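PKD domain (Vibrio anguillarum, PDB 6AEM) binds calcium and probably serves as an accessory domain of the protease Epp, adopting the all-beta polycystic-kidney-disease fold. Local coordinates at residues 10-16 and 78-84. Numbering follows the deposited sequence. Where two conformers were deposited one is given.
Sequences ANFELKT and TTRTTQV
Arg80 reaches from strand 78-84 across to the start of strand 12-16 and the residue before it, and shows how one long side chain can join two strands that share no sheet. Its chain runs extended from CG to NE, then turns at the last torsion, which places two N-H groups beside Asn11 and Phe12. Arg80 NE donates to Phe12 O over 2.8 Å, a bent bond (141° at the hydrogen) with the oxygen tilted from the guanidinium plane. In the conformer given here, Arg80 NH2 meets Asn11 OD1 at 3.0 Å, in the amide plane and on a lone pair; Asn11 CG, anti to the backbone N (chi1 -169°), carries the amide there. With both bonds made, rotation of the guanidinium is limited, while the methylenes below it lie on the Phe12 ring: Arg80 CD sits over one face, 4.1 Å from the centroid, as a CH-pi contact. The ring edge points Phe12 CE2 at Thr78 O, 3.5 Å away, and Trp39 meets the same ring edge-to-face. At one end Thr78 OG1 donates to Ala10 O over 2.7 Å, approaching from above the carbonyl plane. Toward the other end the contact turns apolar, with Leu14 CD1 set 3.8 Å from Thr82 CB and Thr16 CG2 against Val84 CG1. Strands 12-17 and 75-84, 25° from parallel here and each outermost in its own sheet, meet along one side of the PKD domain's Ig-like beta-sandwich.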
loop_
_atom_site.group_PDB
_atom_site.type_symbol
_atom_site.label_atom_id
_atom_site.label_comp_id
_atom_site.label_asym_id
_atom_site.label_seq_id
_atom_site.Cartn_x
_atom_site.Cartn_y
_atom_site.Cartn_z
ATOM N N ALA A 10 -4.173 -3.297 -7.856
ATOM C CA ALA A 10 -3.577 -2.707 -6.659
ATOM C C ALA A 10 -3.929 -1.228 -6.609
ATOM O O ALA A 10 -3.674 -0.488 -7.563
ATOM C CB ALA A 10 -2.061 -2.852 -6.644
ATOM N N ASN A 11 -4.572 -0.806 -5.529
ATOM C CA ASN A 11 -4.859 0.609 -5.359
ATOM C C ASN A 11 -5.130 0.908 -3.900
ATOM O O ASN A 11 -5.535 0.037 -3.138
ATOM C CB ASN A 11 -6.052 1.046 -6.191
ATOM C CG ASN A 11 -6.187 2.537 -6.233
ATOM O OD1 ASN A 11 -5.211 3.279 -6.046
ATOM N ND2 ASN A 11 -7.393 3.000 -6.481
ATOM N N PHE A 12 -4.907 2.172 -3.535
ATOM C CA PHE A 12 -5.046 2.605 -2.155
ATOM C C PHE A 12 -5.117 4.120 -2.121
ATOM O O PHE A 12 -4.808 4.801 -3.099
ATOM C CB PHE A 12 -3.903 2.046 -1.277
ATOM C CG PHE A 12 -2.526 2.566 -1.651
ATOM C CD1 PHE A 12 -2.012 3.699 -1.032
ATOM C CD2 PHE A 12 -1.745 1.911 -2.591
ATOM C CE1 PHE A 12 -0.747 4.191 -1.378
ATOM C CE2 PHE A 12 -0.494 2.378 -2.917
ATOM C CZ PHE A 12 -0.000 3.517 -2.309
ATOM N N GLU A 13 -5.490 4.624 -0.956
ATOM C CA GLU A 13 -5.436 6.030 -0.623
ATOM C C GLU A 13 -4.853 6.129 0.767
ATOM O O GLU A 13 -5.122 5.280 1.618
ATOM C CB GLU A 13 -6.841 6.589 -0.627
ATOM C CG GLU A 13 -6.983 8.038 -0.204
ATOM C CD GLU A 13 -8.423 8.553 -0.334
ATOM O OE1 GLU A 13 -9.227 7.932 -1.048
ATOM O OE2 GLU A 13 -8.801 9.621 0.263
ATOM N N LEU A 14 -4.091 7.191 1.009
ATOM C CA LEU A 14 -3.489 7.425 2.313
ATOM C C LEU A 14 -4.190 8.549 3.055
ATOM O O LEU A 14 -4.591 9.552 2.461
ATOM C CB LEU A 14 -2.006 7.771 2.174
ATOM C CG LEU A 14 -1.210 6.698 1.434
ATOM C CD1 LEU A 14 0.224 7.159 1.248
ATOM C CD2 LEU A 14 -1.260 5.399 2.198
ATOM N N LYS A 15 -4.288 8.371 4.358
ATOM C CA LYS A 15 -4.795 9.380 5.271
ATOM C C LYS A 15 -3.635 9.806 6.157
ATOM O O LYS A 15 -3.080 8.980 6.896
ATOM C CB LYS A 15 -5.942 8.789 6.095
ATOM C CG LYS A 15 -6.450 9.638 7.253
ATOM C CD LYS A 15 -7.709 8.982 7.782
ATOM C CE LYS A 15 -8.263 9.564 9.060
ATOM N NZ LYS A 15 -9.433 8.716 9.450
ATOM N N THR A 16 -3.234 11.071 6.053
ATOM C CA THR A 16 -2.121 11.561 6.851
ATOM C C THR A 16 -2.626 12.427 8.003
ATOM O O THR A 16 -3.630 13.138 7.889
ATOM C CB THR A 16 -1.092 12.333 6.016
ATOM O OG1 THR A 16 -1.669 13.536 5.500
ATOM C CG2 THR A 16 -0.581 11.480 4.868
ATOM N N THR A 78 1.229 -0.876 -7.285
ATOM C CA THR A 78 0.880 0.540 -7.426
ATOM C C THR A 78 1.629 1.324 -6.371
ATOM O O THR A 78 1.723 0.883 -5.232
ATOM C CB THR A 78 -0.625 0.776 -7.376
ATOM O OG1 THR A 78 -1.214 0.137 -8.511
ATOM C CG2 THR A 78 -0.949 2.268 -7.379
ATOM N N THR A 79 2.180 2.471 -6.764
ATOM C CA THR A 79 2.898 3.319 -5.812
ATOM C C THR A 79 2.334 4.732 -5.854
ATOM O O THR A 79 1.820 5.174 -6.868
ATOM C CB THR A 79 4.428 3.363 -6.030
ATOM O OG1 THR A 79 4.753 4.230 -7.125
ATOM C CG2 THR A 79 5.006 1.971 -6.301
ATOM N N ARG A 80 2.489 5.475 -4.754
ATOM C CA ARG A 80 2.060 6.872 -4.681
ATOM C C ARG A 80 3.048 7.632 -3.804
ATOM O O ARG A 80 3.428 7.146 -2.739
ATOM C CB ARG A 80 0.673 7.046 -4.064
ATOM C CG ARG A 80 -0.446 6.301 -4.739
ATOM C CD ARG A 80 -1.762 6.633 -3.980
ATOM N NE ARG A 80 -2.917 6.150 -4.724
ATOM C CZ ARG A 80 -3.380 6.711 -5.825
ATOM N NH1 ARG A 80 -2.877 7.852 -6.270
ATOM N NH2 ARG A 80 -4.414 6.139 -6.430
ATOM N N THR A 81 3.424 8.849 -4.234
ATOM C CA THR A 81 4.153 9.727 -3.320
ATOM C C THR A 81 3.190 10.337 -2.290
ATOM O O THR A 81 1.990 10.540 -2.549
ATOM C CB THR A 81 4.924 10.829 -4.066
ATOM O OG1 THR A 81 4.025 11.584 -4.899
ATOM C CG2 THR A 81 6.061 10.222 -4.894
ATOM N N THR A 82 3.725 10.622 -1.104
ATOM C CA THR A 82 3.008 11.314 -0.049
ATOM C C THR A 82 3.981 12.267 0.623
ATOM O O THR A 82 5.200 12.096 0.573
ATOM C CB THR A 82 2.403 10.305 0.953
ATOM O OG1 THR A 82 1.485 10.981 1.816
ATOM C CG2 THR A 82 3.468 9.596 1.767
ATOM N N GLN A 83 3.423 13.277 1.247
ATOM C CA GLN A 83 4.206 14.248 1.995
ATOM C C GLN A 83 3.670 14.294 3.412
ATOM O O GLN A 83 2.454 14.388 3.619
ATOM C CB GLN A 83 4.130 15.640 1.362
ATOM C CG GLN A 83 4.764 15.740 -0.027
ATOM C CD GLN A 83 3.903 15.179 -1.149
ATOM O OE1 GLN A 83 2.673 15.334 -1.151
ATOM N NE2 GLN A 83 4.549 14.500 -2.108
ATOM N N VAL A 84 4.566 14.229 4.387
ATOM C CA VAL A 84 4.183 14.363 5.784
ATOM C C VAL A 84 5.004 15.479 6.396
ATOM O O VAL A 84 6.171 15.681 6.040
ATOM C CB VAL A 84 4.302 13.059 6.601
ATOM C CG1 VAL A 84 3.316 12.031 6.072
ATOM C CG2 VAL A 84 5.711 12.515 6.590
#